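Local coordinates for protein aspartyl-tRNA synthetase 2 (Thermus thermophilus, PDB 1N9W) that activates L-aspartate with ATP and transfers it to tRNA(Asp) and, with similar efficiency, to tRNA(Asn), at residues 228-242 / 259-271. Residues are numbered along the deposited sequence; the frame is centred on the assembly and turned at random.
Sequences EDLMRLEEALLAEML and TWPSFPQDIPRLT
Arg269 and Glu228 meet as a side-on ion pair in which a single carboxylate oxygen does all the accepting. Glu228 OE2 takes a hydrogen bond from Arg269 NH2 at 2.7 Å and a second from Arg269 NE at 3.0 Å, the latter on the syn lone pair; the two flat groups lie only 10° apart. Glu228 reaches this edge because CG stands anti to its backbone N (chi1 -159°) and the chain then bends at chi2. Glu235, two helical turns further on, turns its carboxylate plane almost perpendicular (87°) to the same guanidinium, and its OE2 receives a weak, bent bond from Arg269 NH1 at 3.1 Å. Glu235 OE1 accepts a hydrogen bond from the backbone N of Asp266 at 2.7 Å, the donor lying above the carboxylate plane, so this buried acid ties both the loop, at Asp266, and the start of strand 269-271, at Arg269, to the helix. The Met231 and Arg269 side chains run past each other in opposite directions, Met231 SD 3.7 Å from Arg269 CD. With an alanine in place of Arg269, Glu228 and Glu235 would probably lose their shared countercharge. The ion pairs join helix 227-248, packed on the mainly antiparallel sheet of the class II synthetase catalytic domain, to strand 269-271, outermost in that sheet within this chain; Glu234 of the helix bonds Thr347 of the sheet. Further along, the loop meets the helix through apolar groups. Ile267 CD1 lies 3.6 Å from Glu235 CG. Pro264, centre of an inverse gamma turn, sets CB against Leu238 CB, and its CG and Leu242 CD2 reach toward each other to 3.8 Å. Phe263 extends CZ to the methyl of Ala239, while Trp260 crosses Leu242 obliquely, its CZ2 3.9 Å from Leu242 CG.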
ATOM      1  N   GLU B 228     -15.754   6.741  20.300  1.00 48.01           N
ATOM      2  CA  GLU B 228     -15.349   8.133  20.162  1.00 48.09           C
ATOM      3  C   GLU B 228     -13.869   8.257  19.818  1.00 45.95           C
ATOM      4  O   GLU B 228     -13.447   9.248  19.221  1.00 45.43           O
ATOM      5  CB  GLU B 228     -15.643   8.893  21.459  1.00 51.51           C
ATOM      6  CG  GLU B 228     -15.733  10.398  21.288  1.00 55.93           C
ATOM      7  CD  GLU B 228     -16.793  10.796  20.276  1.00 58.33           C
ATOM      8  OE1 GLU B 228     -17.930  10.280  20.371  1.00 59.34           O
ATOM      9  OE2 GLU B 228     -16.494  11.623  19.385  1.00 59.36           O
ATOM     10  N   ASP B 229     -13.080   7.261  20.209  1.00 44.67           N
ATOM     11  CA  ASP B 229     -11.651   7.282  19.899  1.00 44.52           C
ATOM     12  C   ASP B 229     -11.464   7.115  18.395  1.00 43.20           C
ATOM     13  O   ASP B 229     -10.585   7.737  17.797  1.00 42.10           O
ATOM     14  CB  ASP B 229     -10.904   6.160  20.623  1.00 43.87           C
ATOM     15  CG  ASP B 229     -10.693   6.456  22.087  1.00 44.60           C
ATOM     16  OD1 ASP B 229     -10.678   7.648  22.464  1.00 46.76           O
ATOM     17  OD2 ASP B 229     -10.521   5.498  22.867  1.00 44.79           O
ATOM     18  N   LEU B 230     -12.306   6.275  17.797  1.00 40.81           N
ATOM     19  CA  LEU B 230     -12.256   6.006  16.366  1.00 40.13           C
ATOM     20  C   LEU B 230     -12.599   7.252  15.549  1.00 40.23           C
ATOM     21  O   LEU B 230     -11.906   7.577  14.578  1.00 38.12           O
ATOM     22  CB  LEU B 230     -13.221   4.872  16.016  1.00 39.52           C
ATOM     23  CG  LEU B 230     -13.162   3.639  16.913  1.00 39.40           C
ATOM     24  CD1 LEU B 230     -14.167   2.599  16.431  1.00 39.41           C
ATOM     25  CD2 LEU B 230     -11.757   3.064  16.898  1.00 40.27           C
ATOM     26  N   MET B 231     -13.667   7.948  15.946  1.00 40.50           N
ATOM     27  CA  MET B 231     -14.096   9.157  15.239  1.00 40.36           C
ATOM     28  C   MET B 231     -13.032  10.254  15.301  1.00 38.69           C
ATOM     29  O   MET B 231     -12.720  10.878  14.284  1.00 38.60           O
ATOM     30  CB  MET B 231     -15.446   9.662  15.797  1.00 39.33           C
ATOM     31  CG  MET B 231     -16.668   8.998  15.133  1.00 39.57           C
ATOM     32  SD  MET B 231     -18.328   9.453  15.782  1.00 36.15           S
ATOM     33  CE  MET B 231     -18.610   8.092  16.941  1.00 34.31           C
ATOM     34  N   ARG B 232     -12.465  10.478  16.481  1.00 37.54           N
ATOM     35  CA  ARG B 232     -11.424  11.487  16.622  1.00 37.83           C
ATOM     36  C   ARG B 232     -10.198  11.093  15.787  1.00 36.83           C
ATOM     37  O   ARG B 232      -9.531  11.952  15.211  1.00 35.76           O
ATOM     38  CB  ARG B 232     -11.037  11.649  18.097  1.00 41.89           C
ATOM     39  CG  ARG B 232     -11.989  12.552  18.885  1.00 46.37           C
ATOM     40  CD  ARG B 232     -12.247  12.010  20.282  1.00 50.87           C
ATOM     41  NE  ARG B 232     -11.007  11.636  20.960  1.00 54.12           N
ATOM     42  CZ  ARG B 232     -10.957  10.873  22.047  1.00 56.26           C
ATOM     43  NH1 ARG B 232     -12.083  10.405  22.580  1.00 56.09           N
ATOM     44  NH2 ARG B 232      -9.786  10.572  22.594  1.00 56.54           N
ATOM     45  N   LEU B 233      -9.912   9.797  15.717  1.00 36.06           N
ATOM     46  CA  LEU B 233      -8.783   9.312  14.941  1.00 36.53           C
ATOM     47  C   LEU B 233      -9.014   9.566  13.451  1.00 35.93           C
ATOM     48  O   LEU B 233      -8.155  10.112  12.766  1.00 33.77           O
ATOM     49  CB  LEU B 233      -8.574   7.812  15.162  1.00 37.16           C
ATOM     50  CG  LEU B 233      -7.609   7.131  14.161  1.00 39.64           C
ATOM     51  CD1 LEU B 233      -6.188   7.555  14.461  1.00 38.40           C
ATOM     52  CD2 LEU B 233      -7.737   5.615  14.257  1.00 41.09           C
ATOM     53  N   GLU B 234     -10.182   9.165  12.960  1.00 35.35           N
ATOM     54  CA  GLU B 234     -10.506   9.349  11.557  1.00 36.35           C
ATOM     55  C   GLU B 234     -10.441  10.805  11.112  1.00 35.99           C
ATOM     56  O   GLU B 234     -10.053  11.098   9.974  1.00 35.79           O
ATOM     57  CB  GLU B 234     -11.878   8.764  11.238  1.00 36.11           C
ATOM     58  CG  GLU B 234     -12.357   9.139   9.860  1.00 38.77           C
ATOM     59  CD  GLU B 234     -13.442   8.218   9.327  1.00 39.83           C
ATOM     60  OE1 GLU B 234     -14.254   7.713  10.133  1.00 39.66           O
ATOM     61  OE2 GLU B 234     -13.478   8.023   8.095  1.00 37.51           O
ATOM     62  N   GLU B 235     -10.819  11.716  12.001  1.00 35.96           N
ATOM     63  CA  GLU B 235     -10.794  13.150  11.700  1.00 35.78           C
ATOM     64  C   GLU B 235      -9.374  13.613  11.436  1.00 34.37           C
ATOM     65  O   GLU B 235      -9.109  14.318  10.463  1.00 34.19           O
ATOM     66  CB  GLU B 235     -11.375  13.958  12.871  1.00 37.69           C
ATOM     67  CG  GLU B 235     -12.889  14.133  12.819  1.00 42.10           C
ATOM     68  CD  GLU B 235     -13.435  14.935  14.013  1.00 43.53           C
ATOM     69  OE1 GLU B 235     -12.853  15.990  14.355  1.00 43.61           O
ATOM     70  OE2 GLU B 235     -14.451  14.515  14.589  1.00 45.91           O
ATOM     71  N   ALA B 236      -8.465  13.219  12.319  1.00 32.97           N
ATOM     72  CA  ALA B 236      -7.063  13.597  12.187  1.00 34.32           C
ATOM     73  C   ALA B 236      -6.477  12.906  10.953  1.00 33.80           C
ATOM     74  O   ALA B 236      -5.705  13.507  10.209  1.00 34.32           O
ATOM     75  CB  ALA B 236      -6.296  13.197  13.449  1.00 33.22           C
ATOM     76  N   LEU B 237      -6.864  11.646  10.750  1.00 33.01           N
ATOM     77  CA  LEU B 237      -6.415  10.856   9.611  1.00 32.81           C
ATOM     78  C   LEU B 237      -6.793  11.566   8.310  1.00 33.19           C
ATOM     79  O   LEU B 237      -5.952  11.770   7.437  1.00 32.48           O
ATOM     80  CB  LEU B 237      -7.062   9.467   9.648  1.00 32.27           C
ATOM     81  CG  LEU B 237      -6.860   8.522   8.455  1.00 32.28           C
ATOM     82  CD1 LEU B 237      -5.397   8.132   8.345  1.00 29.60           C
ATOM     83  CD2 LEU B 237      -7.734   7.282   8.640  1.00 31.65           C
ATOM     84  N   LEU B 238      -8.063  11.951   8.195  1.00 32.64           N
ATOM     85  CA  LEU B 238      -8.564  12.640   7.011  1.00 32.39           C
ATOM     86  C   LEU B 238      -7.852  13.952   6.749  1.00 32.52           C
ATOM     87  O   LEU B 238      -7.540  14.278   5.600  1.00 32.33           O
ATOM     88  CB  LEU B 238     -10.060  12.909   7.142  1.00 33.67           C
ATOM     89  CG  LEU B 238     -10.962  11.701   6.904  1.00 33.64           C
ATOM     90  CD1 LEU B 238     -12.319  11.948   7.526  1.00 33.63           C
ATOM     91  CD2 LEU B 238     -11.067  11.438   5.412  1.00 32.61           C
ATOM     92  N   ALA B 239      -7.603  14.712   7.810  1.00 31.61           N
ATOM     93  CA  ALA B 239      -6.926  16.001   7.675  1.00 31.65           C
ATOM     94  C   ALA B 239      -5.565  15.788   7.034  1.00 29.93           C
ATOM     95  O   ALA B 239      -5.147  16.552   6.164  1.00 29.50           O
ATOM     96  CB  ALA B 239      -6.766  16.659   9.056  1.00 31.64           C
ATOM     97  N   GLU B 240      -4.873  14.744   7.473  1.00 30.60           N
ATOM     98  CA  GLU B 240      -3.560  14.422   6.925  1.00 31.54           C
ATOM     99  C   GLU B 240      -3.691  14.040   5.446  1.00 29.58           C
ATOM    100  O   GLU B 240      -2.979  14.569   4.597  1.00 29.21           O
ATOM    101  CB  GLU B 240      -2.950  13.261   7.713  1.00 36.13           C
ATOM    102  CG  GLU B 240      -1.588  12.792   7.214  1.00 41.97           C
ATOM    103  CD  GLU B 240      -0.460  13.220   8.123  1.00 46.20           C
ATOM    104  OE1 GLU B 240      -0.728  13.471   9.322  1.00 48.90           O
ATOM    105  OE2 GLU B 240       0.702  13.292   7.651  1.00 48.79           O
ATOM    106  N   MET B 241      -4.611  13.124   5.154  1.00 28.39           N
ATOM    107  CA  MET B 241      -4.836  12.655   3.791  1.00 28.55           C
ATOM    108  C   MET B 241      -5.037  13.827   2.814  1.00 29.62           C
ATOM    109  O   MET B 241      -4.358  13.909   1.787  1.00 29.19           O
ATOM    110  CB  MET B 241      -6.025  11.686   3.775  1.00 24.68           C
ATOM    111  CG  MET B 241      -5.743  10.364   4.492  1.00 23.48           C
ATOM    112  SD  MET B 241      -7.258   9.425   4.868  1.00 14.25           S
ATOM    113  CE  MET B 241      -7.604   8.857   3.291  1.00 16.69           C
ATOM    114  N   LEU B 242      -5.949  14.736   3.148  1.00 31.19           N
ATOM    115  CA  LEU B 242      -6.228  15.908   2.320  1.00 32.20           C
ATOM    116  C   LEU B 242      -5.013  16.819   2.176  1.00 31.20           C
ATOM    117  O   LEU B 242      -4.779  17.403   1.113  1.00 31.12           O
ATOM    118  CB  LEU B 242      -7.395  16.697   2.921  1.00 31.87           C
ATOM    119  CG  LEU B 242      -8.800  16.219   2.516  1.00 36.08           C
ATOM    120  CD1 LEU B 242      -8.932  14.715   2.710  1.00 35.54           C
ATOM    121  CD2 LEU B 242      -9.840  16.960   3.348  1.00 36.86           C
ATOM    122  N   THR B 259     -13.665  22.025  -5.894  1.00 44.37           N
ATOM    123  CA  THR B 259     -13.708  22.965  -4.773  1.00 44.05           C
ATOM    124  C   THR B 259     -13.349  22.172  -3.511  1.00 42.65           C
ATOM    125  O   THR B 259     -13.913  21.106  -3.262  1.00 40.89           O
ATOM    126  CB  THR B 259     -15.117  23.585  -4.599  1.00 44.52           C
ATOM    127  OG1 THR B 259     -16.066  22.553  -4.305  1.00 46.82           O
ATOM    128  CG2 THR B 259     -15.541  24.315  -5.862  1.00 44.20           C
ATOM    129  N   TRP B 260     -12.422  22.687  -2.712  1.00 43.05           N
ATOM    130  CA  TRP B 260     -12.002  21.969  -1.512  1.00 44.05           C
ATOM    131  C   TRP B 260     -13.034  21.987  -0.392  1.00 44.86           C
ATOM    132  O   TRP B 260     -13.685  23.001  -0.146  1.00 44.89           O
ATOM    133  CB  TRP B 260     -10.670  22.521  -1.003  1.00 44.48           C
ATOM    134  CG  TRP B 260      -9.768  21.450  -0.454  1.00 44.66           C
ATOM    135  CD1 TRP B 260      -9.260  21.372   0.810  1.00 44.87           C
ATOM    136  CD2 TRP B 260      -9.258  20.310  -1.162  1.00 43.91           C
ATOM    137  NE1 TRP B 260      -8.476  20.251   0.938  1.00 45.48           N
ATOM    138  CE2 TRP B 260      -8.471  19.572  -0.250  1.00 44.19           C
ATOM    139  CE3 TRP B 260      -9.425  19.820  -2.463  1.00 43.62           C
ATOM    140  CZ2 TRP B 260      -7.809  18.394  -0.616  1.00 42.33           C
ATOM    141  CZ3 TRP B 260      -8.770  18.647  -2.825  1.00 43.01           C
ATOM    142  CH2 TRP B 260      -7.988  17.940  -1.898  1.00 43.01           C
ATOM    143  N   PRO B 261     -13.196  20.849   0.305  1.00 45.81           N
ATOM    144  CA  PRO B 261     -14.148  20.695   1.411  1.00 45.29           C
ATOM    145  C   PRO B 261     -13.761  21.517   2.633  1.00 45.41           C
ATOM    146  O   PRO B 261     -12.683  22.116   2.686  1.00 44.11           O
ATOM    147  CB  PRO B 261     -14.089  19.198   1.721  1.00 44.37           C
ATOM    148  CG  PRO B 261     -13.596  18.589   0.452  1.00 46.93           C
ATOM    149  CD  PRO B 261     -12.551  19.563   0.002  1.00 45.93           C
ATOM    150  N   SER B 262     -14.655  21.532   3.617  1.00 44.68           N
ATOM    151  CA  SER B 262     -14.418  22.240   4.867  1.00 43.57           C
ATOM    152  C   SER B 262     -13.472  21.375   5.698  1.00 43.57           C
ATOM    153  O   SER B 262     -13.434  20.156   5.533  1.00 41.56           O
ATOM    154  CB  SER B 262     -15.745  22.452   5.606  1.00 43.33           C
ATOM    155  OG  SER B 262     -16.512  21.258   5.663  1.00 39.77           O
ATOM    156  N   PHE B 263     -12.713  22.003   6.587  1.00 44.93           N
ATOM    157  CA  PHE B 263     -11.755  21.271   7.407  1.00 47.15           C
ATOM    158  C   PHE B 263     -12.408  20.189   8.258  1.00 48.90           C
ATOM    159  O   PHE B 263     -13.341  20.458   9.014  1.00 48.33           O
ATOM    160  CB  PHE B 263     -10.990  22.228   8.314  1.00 47.42           C
ATOM    161  CG  PHE B 263      -9.693  21.673   8.806  1.00 47.88           C
ATOM    162  CD1 PHE B 263      -8.603  21.567   7.946  1.00 48.82           C
ATOM    163  CD2 PHE B 263      -9.556  21.246  10.122  1.00 48.75           C
ATOM    164  CE1 PHE B 263      -7.389  21.044   8.387  1.00 48.03           C
ATOM    165  CE2 PHE B 263      -8.346  20.718  10.577  1.00 49.56           C
ATOM    166  CZ  PHE B 263      -7.259  20.618   9.705  1.00 47.79           C
ATOM    167  N   PRO B 264     -11.916  18.944   8.143  1.00 51.00           N
ATOM    168  CA  PRO B 264     -12.418  17.779   8.881  1.00 52.54           C
ATOM    169  C   PRO B 264     -12.067  17.787  10.365  1.00 53.25           C
ATOM    170  O   PRO B 264     -11.369  16.898  10.844  1.00 54.12           O
ATOM    171  CB  PRO B 264     -11.761  16.599   8.162  1.00 52.35           C
ATOM    172  CG  PRO B 264     -11.482  17.127   6.799  1.00 51.84           C
ATOM    173  CD  PRO B 264     -10.989  18.514   7.086  1.00 51.34           C
ATOM    174  N   GLN B 265     -12.542  18.789  11.093  1.00 54.00           N
ATOM    175  CA  GLN B 265     -12.273  18.861  12.521  1.00 54.38           C
ATOM    176  C   GLN B 265     -13.559  19.184  13.270  1.00 54.23           C
ATOM    177  O   GLN B 265     -14.351  20.014  12.823  1.00 53.32           O
ATOM    178  CB  GLN B 265     -11.207  19.917  12.805  1.00 55.72           C
ATOM    179  CG  GLN B 265     -11.080  20.270  14.266  1.00 57.65           C
ATOM    180  CD  GLN B 265      -9.749  20.910  14.584  1.00 60.53           C
ATOM    181  OE1 GLN B 265      -9.306  21.838  13.897  1.00 62.29           O
ATOM    182  NE2 GLN B 265      -9.102  20.428  15.637  1.00 62.11           N
ATOM    183  N   ASP B 266     -13.767  18.522  14.402  1.00 54.45           N
ATOM    184  CA  ASP B 266     -14.971  18.750  15.189  1.00 55.71           C
ATOM    185  C   ASP B 266     -16.192  18.561  14.300  1.00 56.16           C
ATOM    186  O   ASP B 266     -17.110  19.384  14.284  1.00 55.98           O
ATOM    187  CB  ASP B 266     -14.953  20.161  15.778  1.00 57.13           C
ATOM    188  CG  ASP B 266     -13.968  20.299  16.919  1.00 58.04           C
ATOM    189  OD1 ASP B 266     -13.489  21.425  17.167  1.00 60.23           O
ATOM    190  OD2 ASP B 266     -13.681  19.279  17.583  1.00 58.90           O
ATOM    191  N   ILE B 267     -16.185  17.466  13.549  1.00 56.68           N
ATOM    192  CA  ILE B 267     -17.279  17.142  12.645  1.00 56.29           C
ATOM    193  C   ILE B 267     -18.571  16.924  13.414  1.00 57.51           C
ATOM    194  O   ILE B 267     -18.586  16.252  14.447  1.00 56.79           O
ATOM    195  CB  ILE B 267     -16.974  15.869  11.849  1.00 55.92           C
ATOM    196  CG1 ILE B 267     -15.725  16.090  10.991  1.00 55.85           C
ATOM    197  CG2 ILE B 267     -18.173  15.492  10.995  1.00 54.63           C
ATOM    198  CD1 ILE B 267     -15.280  14.857  10.247  1.00 54.57           C
ATOM    199  N   PRO B 268     -19.678  17.496  12.916  1.00 58.33           N
ATOM    200  CA  PRO B 268     -21.009  17.385  13.526  1.00 59.58           C
ATOM    201  C   PRO B 268     -21.470  15.945  13.757  1.00 59.88           C
ATOM    202  O   PRO B 268     -21.511  15.140  12.827  1.00 59.29           O
ATOM    203  CB  PRO B 268     -21.900  18.120  12.528  1.00 59.78           C
ATOM    204  CG  PRO B 268     -20.989  19.188  12.011  1.00 59.73           C
ATOM    205  CD  PRO B 268     -19.705  18.433  11.780  1.00 58.54           C
ATOM    206  N   ARG B 269     -21.814  15.631  15.003  1.00 60.85           N
ATOM    207  CA  ARG B 269     -22.282  14.296  15.368  1.00 62.07           C
ATOM    208  C   ARG B 269     -23.814  14.309  15.355  1.00 62.96           C
ATOM    209  O   ARG B 269     -24.432  15.310  15.720  1.00 63.09           O
ATOM    210  CB  ARG B 269     -21.790  13.924  16.774  1.00 63.05           C
ATOM    211  CG  ARG B 269     -20.279  14.069  17.024  1.00 63.71           C
ATOM    212  CD  ARG B 269     -19.471  12.889  16.490  1.00 64.06           C
ATOM    213  NE  ARG B 269     -18.146  12.774  17.108  1.00 64.21           N
ATOM    214  CZ  ARG B 269     -17.099  13.551  16.829  1.00 64.06           C
ATOM    215  NH1 ARG B 269     -17.197  14.522  15.932  1.00 62.70           N
ATOM    216  NH2 ARG B 269     -15.940  13.351  17.447  1.00 65.04           N
ATOM    217  N   LEU B 270     -24.431  13.210  14.942  1.00 63.24           N
ATOM    218  CA  LEU B 270     -25.884  13.159  14.896  1.00 63.69           C
ATOM    219  C   LEU B 270     -26.398  11.734  15.007  1.00 64.25           C
ATOM    220  O   LEU B 270     -26.114  10.888  14.156  1.00 64.52           O
ATOM    221  CB  LEU B 270     -26.387  13.789  13.597  1.00 64.44           C
ATOM    222  CG  LEU B 270     -27.859  14.207  13.564  1.00 64.31           C
ATOM    223  CD1 LEU B 270     -28.103  15.269  14.623  1.00 64.34           C
ATOM    224  CD2 LEU B 270     -28.210  14.748  12.189  1.00 64.30           C
ATOM    225  N   THR B 271     -27.164  11.476  16.060  1.00 64.33           N
ATOM    226  CA  THR B 271     -27.719  10.152  16.300  1.00 64.75           C
ATOM    227  C   THR B 271     -28.625   9.693  15.164  1.00 65.20           C
ATOM    228  O   THR B 271     -29.368  10.485  14.585  1.00 65.11           O
ATOM    229  CB  THR B 271     -28.533  10.131  17.599  1.00 64.85           C
ATOM    230  OG1 THR B 271     -27.722  10.612  18.675  1.00 63.26           O
ATOM    231  CG2 THR B 271     -28.993   8.715  17.909  1.00 65.46           C
TER